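Local coordinates for response regulator receiver protein (Desulfuromonas acetoxidans, PDB 2ZAY), which probably acts as a CheY-like receiver domain in two-component signalling, forming one part of a longer response regulator, at residues Ile36-Gly39 and Glu43-Pro46; Glu59-Lys64 and Ala94-Gln99; Ala22-Ala27 and Lys111-Ile116. One frame throughout, in Å; residues are numbered along the deposited sequence.

Interaction 1 of 3, residues Ile36-Gly39 and Glu43-Pro46; sequences IQCG and EAVP
Cys38, the last residue of strand 33-38, and Gly39 just after it meet Glu43 and Ala44 of the helix that follows, closing the tight strand-to-helix connection of one beta-alpha unit in the CheY-like fold. It is a worked example of how a polar reach and a small apolar patch can together settle a helix against an edge strand, here the outermost strand on its side of the parallel sheet.

The polar part is a single hydrogen bond. The backbone N-H of Gly39 donates to Glu43 OE1, with N and OE1 2.7 Å apart, fairly straight at 159°, and meets that oxygen on its anti side, 23° out of the carboxylate plane. Glu43 places CG between its own backbone N and carbonyl carbon (chi1 58°); beyond CG the chain is extended, which carries the carboxylate across to the strand. There OE1 also lies 3.3 Å from Cys38 CA. Near the start of helix 41-51, Glu43 N is itself bonded to Asn40 OD1.

The apolar part lies one residue back on the strand and one residue on in the helix, where the CA atoms of Cys38 and Ala44 are 5.7 Å apart. Cys38 CB faces Ala44 CB, and Met12 and Val47 add to the packing around the cysteine, while Leu70 and Val14 touch the alanine. The sulfur comes alongside the helix backbone, with Cys38 SG 3.9 Å from Ala44 CA.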
loop_
_atom_site.group_PDB
_atom_site.type_symbol
_atom_site.label_atom_id
_atom_site.label_comp_id
_atom_site.label_asym_id
_atom_site.label_seq_id
_atom_site.Cartn_x
_atom_site.Cartn_y
_atom_site.Cartn_z
ATOM N N ILE A 36 -3.199 -5.325 -7.995
ATOM C CA ILE A 36 -2.343 -6.490 -7.866
ATOM C C ILE A 36 -2.418 -6.829 -6.381
ATOM O O ILE A 36 -2.014 -6.027 -5.540
ATOM C CB ILE A 36 -0.887 -6.139 -8.277
ATOM C CG1 ILE A 36 -0.860 -5.743 -9.763
ATOM C CG2 ILE A 36 0.041 -7.319 -8.003
ATOM C CD1 ILE A 36 0.450 -5.119 -10.216
ATOM N N GLN A 37 -2.943 -8.008 -6.058
ATOM C CA GLN A 37 -3.111 -8.411 -4.659
ATOM C C GLN A 37 -2.098 -9.409 -4.120
ATOM O O GLN A 37 -1.919 -10.480 -4.687
ATOM C CB GLN A 37 -4.504 -9.002 -4.452
ATOM C CG GLN A 37 -5.646 -8.102 -4.858
ATOM C CD GLN A 37 -6.991 -8.711 -4.521
ATOM O OE1 GLN A 37 -7.244 -9.076 -3.375
ATOM N NE2 GLN A 37 -7.862 -8.821 -5.519
ATOM N N CYS A 38 -1.460 -9.058 -3.003
ATOM C CA CYS A 38 -0.488 -9.927 -2.353
ATOM C C CYS A 38 -0.929 -10.179 -0.909
ATOM O O CYS A 38 -1.342 -9.254 -0.200
ATOM C CB CYS A 38 0.899 -9.287 -2.377
ATOM S SG CYS A 38 1.574 -9.114 -4.050
ATOM N N GLY A 39 -0.837 -11.436 -0.481
ATOM C CA GLY A 39 -1.252 -11.801 0.861
ATOM C C GLY A 39 -0.226 -11.593 1.957
ATOM O O GLY A 39 -0.567 -11.654 3.138
ATOM N N GLU A 43 5.822 -12.490 -0.854
ATOM C CA GLU A 43 5.593 -12.476 -2.296
ATOM C C GLU A 43 5.564 -11.052 -2.852
ATOM O O GLU A 43 5.899 -10.829 -4.014
ATOM C CB GLU A 43 4.285 -13.187 -2.663
ATOM C CG GLU A 43 3.031 -12.622 -2.015
ATOM C CD GLU A 43 1.755 -13.134 -2.679
ATOM O OE1 GLU A 43 0.670 -13.037 -2.064
ATOM O OE2 GLU A 43 1.838 -13.625 -3.825
ATOM N N ALA A 44 5.182 -10.093 -2.011
ATOM C CA ALA A 44 5.085 -8.693 -2.421
ATOM C C ALA A 44 6.339 -8.089 -3.050
ATOM O O ALA A 44 6.250 -7.412 -4.073
ATOM C CB ALA A 44 4.640 -7.833 -1.231
ATOM N N VAL A 45 7.502 -8.315 -2.444
ATOM C CA VAL A 45 8.740 -7.742 -2.975
ATOM C C VAL A 45 9.079 -8.190 -4.399
ATOM O O VAL A 45 9.242 -7.360 -5.294
ATOM C CB VAL A 45 9.941 -8.032 -2.040
ATOM C CG1 VAL A 45 11.214 -7.462 -2.643
ATOM C CG2 VAL A 45 9.689 -7.415 -0.662
ATOM N N PRO A 46 9.206 -9.505 -4.630
ATOM C CA PRO A 46 9.526 -9.966 -5.989
ATOM C C PRO A 46 8.443 -9.539 -6.985
ATOM O O PRO A 46 8.734 -9.194 -8.132
ATOM C CB PRO A 46 9.594 -11.487 -5.831
ATOM C CG PRO A 46 10.043 -11.652 -4.393
ATOM C CD PRO A 46 9.183 -10.634 -3.684
#

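Interaction 2 of 3, residues Glu59-Lys64 and Ala94-Gln99; sequences EANMPK and AKEEAQ
Asn61 turns its CG anti to the backbone carbonyl carbon and beside the backbone N (chi1 -53°), while Glu96, extended along its whole chain, reaches toward it from the opposite direction; the two groups meet between a loop and a helix. In the CheY-like fold the loop is the one that follows the central strand 55-59, and the helix is 94-103, which comes after the next strand in the sheet. The sequence Glu59-Ala60-Asn61-Met62-Pro63 matches the segment that in receiver domains begins with the phosphoacceptor aspartate, so Glu59 probably occupies that position here.

One hydrogen bond does the joining. Asn61 ND2 donates to Glu96 OE1 at 2.8 Å, with an N-H...O angle of 148°. The oxygen is approached on its syn side; the donor lies somewhat out of the carboxylate plane and the oxygen is tilted from the amide plane, yet amide and carboxylate remain nearly coplanar, 11° apart.

The principle illustrated is that a carboxylate can be held through both of its oxygens by different parts of a fold. Glu96 OE2 is hydrogen-bonded to the hydroxyl of Ser89, at the end of strand 85-89, so the carboxylate bridges that strand and the loop, which should restrict its rotation. Arg91 touches both Asn61 and Glu96, and Phe108 also lies against Glu96. The methyl of Ala60, one residue before Asn61, also points to the helix and completes the contact, its CB lying 3.8 Å from Glu96 OE1.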
loop_
_atom_site.group_PDB
_atom_site.type_symbol
_atom_site.label_atom_id
_atom_site.label_comp_id
_atom_site.label_asym_id
_atom_site.label_seq_id
_atom_site.Cartn_x
_atom_site.Cartn_y
_atom_site.Cartn_z
ATOM N N GLU A 59 -0.441 -3.279 4.520
ATOM C CA GLU A 59 -0.908 -3.326 5.893
ATOM C C GLU A 59 0.347 -2.991 6.699
ATOM O O GLU A 59 1.438 -3.440 6.353
ATOM C CB GLU A 59 -1.384 -4.742 6.227
ATOM C CG GLU A 59 -1.983 -4.899 7.611
ATOM C CD GLU A 59 -2.523 -6.302 7.844
ATOM O OE1 GLU A 59 -3.223 -6.518 8.858
ATOM O OE2 GLU A 59 -2.238 -7.190 7.013
ATOM N N ALA A 60 0.201 -2.207 7.762
ATOM C CA ALA A 60 1.350 -1.827 8.574
ATOM C C ALA A 60 1.842 -2.957 9.467
ATOM O O ALA A 60 3.027 -3.283 9.481
ATOM C CB ALA A 60 1.005 -0.617 9.422
ATOM N N ASN A 61 0.927 -3.560 10.210
ATOM C CA ASN A 61 1.297 -4.636 11.117
ATOM C C ASN A 61 0.935 -6.019 10.591
ATOM O O ASN A 61 -0.214 -6.442 10.683
ATOM C CB ASN A 61 0.632 -4.389 12.472
ATOM C CG ASN A 61 0.919 -2.997 13.006
ATOM O OD1 ASN A 61 2.047 -2.691 13.394
ATOM N ND2 ASN A 61 -0.097 -2.140 13.009
ATOM N N MET A 62 1.924 -6.706 10.025
ATOM C CA MET A 62 1.748 -8.059 9.500
ATOM C C MET A 62 2.711 -8.977 10.259
ATOM O O MET A 62 3.847 -8.593 10.553
ATOM C CB MET A 62 2.070 -8.122 7.997
ATOM C CG MET A 62 1.163 -7.285 7.106
ATOM S SD MET A 62 1.433 -7.540 5.319
ATOM C CE MET A 62 3.014 -6.658 5.080
ATOM N N PRO A 63 2.269 -10.200 10.591
ATOM C CA PRO A 63 3.143 -11.125 11.318
ATOM C C PRO A 63 4.353 -11.528 10.487
ATOM O O PRO A 63 4.279 -11.575 9.263
ATOM C CB PRO A 63 2.218 -12.303 11.624
ATOM C CG PRO A 63 1.270 -12.294 10.468
ATOM C CD PRO A 63 0.959 -10.819 10.317
ATOM N N LYS A 64 5.464 -11.813 11.163
ATOM C CA LYS A 64 6.703 -12.214 10.504
ATOM C C LYS A 64 7.356 -11.016 9.816
ATOM O O LYS A 64 8.385 -10.517 10.276
ATOM C CB LYS A 64 6.435 -13.323 9.475
ATOM C CG LYS A 64 5.736 -14.557 10.038
ATOM C CD LYS A 64 6.611 -15.292 11.043
ATOM C CE LYS A 64 5.889 -16.507 11.615
ATOM N NZ LYS A 64 6.734 -17.256 12.589
ATOM N N ALA A 94 -1.704 7.638 17.249
ATOM C CA ALA A 94 -1.066 8.849 16.744
ATOM C C ALA A 94 0.420 8.580 16.582
ATOM O O ALA A 94 1.046 9.030 15.618
ATOM C CB ALA A 94 -1.284 10.011 17.711
ATOM N N LYS A 95 0.983 7.829 17.528
ATOM C CA LYS A 95 2.398 7.507 17.486
ATOM C C LYS A 95 2.739 6.622 16.295
ATOM O O LYS A 95 3.785 6.795 15.686
ATOM C CB LYS A 95 2.836 6.820 18.782
ATOM C CG LYS A 95 4.336 6.552 18.844
ATOM C CD LYS A 95 4.742 5.914 20.163
ATOM C CE LYS A 95 4.566 6.870 21.337
ATOM N NZ LYS A 95 5.595 7.948 21.356
ATOM N N GLU A 96 1.867 5.674 15.958
ATOM C CA GLU A 96 2.148 4.804 14.819
ATOM C C GLU A 96 2.074 5.613 13.536
ATOM O O GLU A 96 2.938 5.488 12.661
ATOM C CB GLU A 96 1.147 3.654 14.723
ATOM C CG GLU A 96 1.503 2.652 13.624
ATOM C CD GLU A 96 0.366 1.705 13.294
ATOM O OE1 GLU A 96 0.640 0.527 12.991
ATOM O OE2 GLU A 96 -0.803 2.139 13.323
ATOM N N GLU A 97 1.035 6.438 13.422
ATOM C CA GLU A 97 0.867 7.273 12.236
ATOM C C GLU A 97 2.111 8.128 12.037
ATOM O O GLU A 97 2.686 8.151 10.947
ATOM C CB GLU A 97 -0.373 8.171 12.364
ATOM C CG GLU A 97 -0.621 9.072 11.132
ATOM C CD GLU A 97 -2.002 9.718 11.133
ATOM O OE1 GLU A 97 -2.866 9.296 11.937
ATOM O OE2 GLU A 97 -2.229 10.643 10.318
ATOM N N ALA A 98 2.539 8.822 13.095
ATOM C CA ALA A 98 3.730 9.666 13.004
ATOM C C ALA A 98 4.980 8.868 12.646
ATOM O O ALA A 98 5.777 9.311 11.822
ATOM C CB ALA A 98 3.950 10.430 14.314
ATOM N N GLN A 99 5.163 7.694 13.252
ATOM C CA GLN A 99 6.343 6.884 12.938
ATOM C C GLN A 99 6.407 6.479 11.462
ATOM O O GLN A 99 7.460 6.583 10.823
ATOM C CB GLN A 99 6.385 5.617 13.804
ATOM C CG GLN A 99 7.373 4.560 13.293
ATOM C CD GLN A 99 7.418 3.309 14.165
ATOM O OE1 GLN A 99 6.383 2.817 14.624
ATOM N NE2 GLN A 99 8.619 2.782 14.383
#

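Interaction 3 of 3, residues Ala22-Ala27 and Lys111-Ile116; sequences AASISA and KPVNAI
The backbones of helix 22-31 and of the start of helix 115-129 come close at Ser24 and Ala115, whose CA atoms are only 4.7 Å apart, an approach consistent with the small side chains of Ser24, Ala27 and Ala115. In the CheY-like fold these are the first and last helices, brought together on one face of the sheet.

Packing carries the contact. Ser24 points at the turn before helix 115-129: its OG lies beside the backbone N (chi1 -60°) and sits 3.6 Å from Val113 CG1, the branch that stands anti to the backbone N of the valine. Val113 also rests on Leu88 of strand 85-89. One turn along the helix, Ala27 and Ala115 meet methyl to methyl, CB to CB, at 3.6 Å.

The new helix is started by Asn114, its N-cap, whose OD1 accepts from Ile116 N in a weak, bent bond and also from Arg117 N. Earlier in the same segment, a cis peptide links Lys111 to Pro112, as in many receiver domains, and Lys111 NZ forms a salt bridge with Asp15. On the first helix, Ala22 O takes two donors from opposite faces of its carbonyl plane: Ser26 N and Ser26 OG, each at 3.0 Å.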
loop_
_atom_site.group_PDB
_atom_site.type_symbol
_atom_site.label_atom_id
_atom_site.label_comp_id
_atom_site.label_asym_id
_atom_site.label_seq_id
_atom_site.Cartn_x
_atom_site.Cartn_y
_atom_site.Cartn_z
ATOM N N ALA A 22 -12.075 -6.994 0.028
ATOM C CA ALA A 22 -12.742 -7.326 -1.230
ATOM C C ALA A 22 -13.683 -6.221 -1.706
ATOM O O ALA A 22 -13.680 -5.851 -2.882
ATOM C CB ALA A 22 -13.512 -8.635 -1.074
ATOM N N ALA A 23 -14.485 -5.696 -0.786
ATOM C CA ALA A 23 -15.438 -4.639 -1.102
ATOM C C ALA A 23 -14.743 -3.400 -1.652
ATOM O O ALA A 23 -15.111 -2.891 -2.708
ATOM C CB ALA A 23 -16.237 -4.274 0.145
ATOM N N SER A 24 -13.736 -2.923 -0.927
ATOM C CA SER A 24 -12.981 -1.739 -1.330
ATOM C C SER A 24 -12.218 -1.960 -2.629
ATOM O O SER A 24 -12.181 -1.087 -3.495
ATOM C CB SER A 24 -11.998 -1.348 -0.223
ATOM O OG SER A 24 -12.690 -1.058 0.978
ATOM N N ILE A 25 -11.604 -3.127 -2.756
ATOM C CA ILE A 25 -10.840 -3.466 -3.949
ATOM C C ILE A 25 -11.717 -3.446 -5.203
ATOM O O ILE A 25 -11.308 -2.941 -6.247
ATOM C CB ILE A 25 -10.185 -4.856 -3.793
ATOM C CG1 ILE A 25 -9.144 -4.803 -2.668
ATOM C CG2 ILE A 25 -9.550 -5.297 -5.110
ATOM C CD1 ILE A 25 -8.538 -6.143 -2.319
ATOM N N SER A 26 -12.926 -3.987 -5.093
ATOM C CA SER A 26 -13.842 -4.018 -6.229
ATOM C C SER A 26 -14.187 -2.608 -6.688
ATOM O O SER A 26 -14.269 -2.343 -7.885
ATOM C CB SER A 26 -15.127 -4.766 -5.858
ATOM O OG SER A 26 -14.856 -6.131 -5.575
ATOM N N ALA A 27 -14.378 -1.704 -5.733
ATOM C CA ALA A 27 -14.724 -0.320 -6.043
ATOM C C ALA A 27 -13.604 0.410 -6.779
ATOM O O ALA A 27 -13.864 1.290 -7.599
ATOM C CB ALA A 27 -15.079 0.432 -4.754
ATOM N N LYS A 111 -7.783 1.791 9.229
ATOM C CA LYS A 111 -8.848 0.850 8.903
ATOM C C LYS A 111 -9.967 1.141 9.912
ATOM O O LYS A 111 -9.720 1.750 10.952
ATOM C CB LYS A 111 -8.367 -0.596 9.084
ATOM C CG LYS A 111 -7.403 -1.115 8.024
ATOM C CD LYS A 111 -6.899 -2.502 8.412
ATOM C CE LYS A 111 -6.646 -3.399 7.201
ATOM N NZ LYS A 111 -5.643 -2.848 6.261
ATOM N N PRO A 112 -11.211 0.726 9.614
ATOM C CA PRO A 112 -11.615 0.017 8.400
ATOM C C PRO A 112 -11.487 0.926 7.189
ATOM O O PRO A 112 -11.616 2.146 7.294
ATOM C CB PRO A 112 -13.062 -0.376 8.696
ATOM C CG PRO A 112 -13.530 0.733 9.575
ATOM C CD PRO A 112 -12.365 0.904 10.515
ATOM N N VAL A 113 -11.228 0.316 6.040
ATOM C CA VAL A 113 -11.057 1.047 4.799
ATOM C C VAL A 113 -12.371 1.457 4.153
ATOM O O VAL A 113 -13.315 0.672 4.074
ATOM C CB VAL A 113 -10.267 0.205 3.784
ATOM C CG1 VAL A 113 -10.081 0.981 2.488
ATOM C CG2 VAL A 113 -8.925 -0.186 4.375
ATOM N N ASN A 114 -12.423 2.702 3.703
ATOM C CA ASN A 114 -13.590 3.224 3.021
ATOM C C ASN A 114 -13.160 3.469 1.575
ATOM O O ASN A 114 -12.254 4.259 1.311
ATOM C CB ASN A 114 -14.051 4.529 3.663
ATOM C CG ASN A 114 -15.192 5.170 2.902
ATOM O OD1 ASN A 114 -15.064 5.475 1.713
ATOM N ND2 ASN A 114 -16.317 5.377 3.580
ATOM N N ALA A 115 -13.811 2.781 0.643
ATOM C CA ALA A 115 -13.487 2.898 -0.774
ATOM C C ALA A 115 -13.421 4.329 -1.316
ATOM O O ALA A 115 -12.557 4.640 -2.126
ATOM C CB ALA A 115 -14.474 2.072 -1.596
ATOM N N ILE A 116 -14.327 5.200 -0.880
ATOM C CA ILE A 116 -14.328 6.585 -1.360
ATOM C C ILE A 116 -13.080 7.321 -0.876
ATOM O O ILE A 116 -12.443 8.061 -1.631
ATOM C CB ILE A 116 -15.586 7.350 -0.877
ATOM C CG1 ILE A 116 -16.844 6.718 -1.486
ATOM C CG2 ILE A 116 -15.498 8.817 -1.274
ATOM C CD1 ILE A 116 -18.147 7.353 -1.012
#

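How the interactions relate
The three contacts show how one receiver domain is tied together at separate points around a single parallel sheet. Their centres are 18 to 19 Å apart. Interactions 1 and 3 do touch, where Gln37 OE1 packs 3.4 Å from Ile25 CD1; helix 22-31 and strand 33-38, which carry these residues, follow each other in the chain. Interaction 2 stays apart from both, its nearest atoms about 5 Å from interaction 1 and about 4 Å from interaction 3. The probable signalling site draws on interactions 2 and 3: Glu59 and Lys111 both lie near Asp15, and Ser89, bonded to Glu96, also makes a backbone hydrogen bond with Lys111. Interaction 1 reaches it through the backbone bond of Cys38 with Asp15.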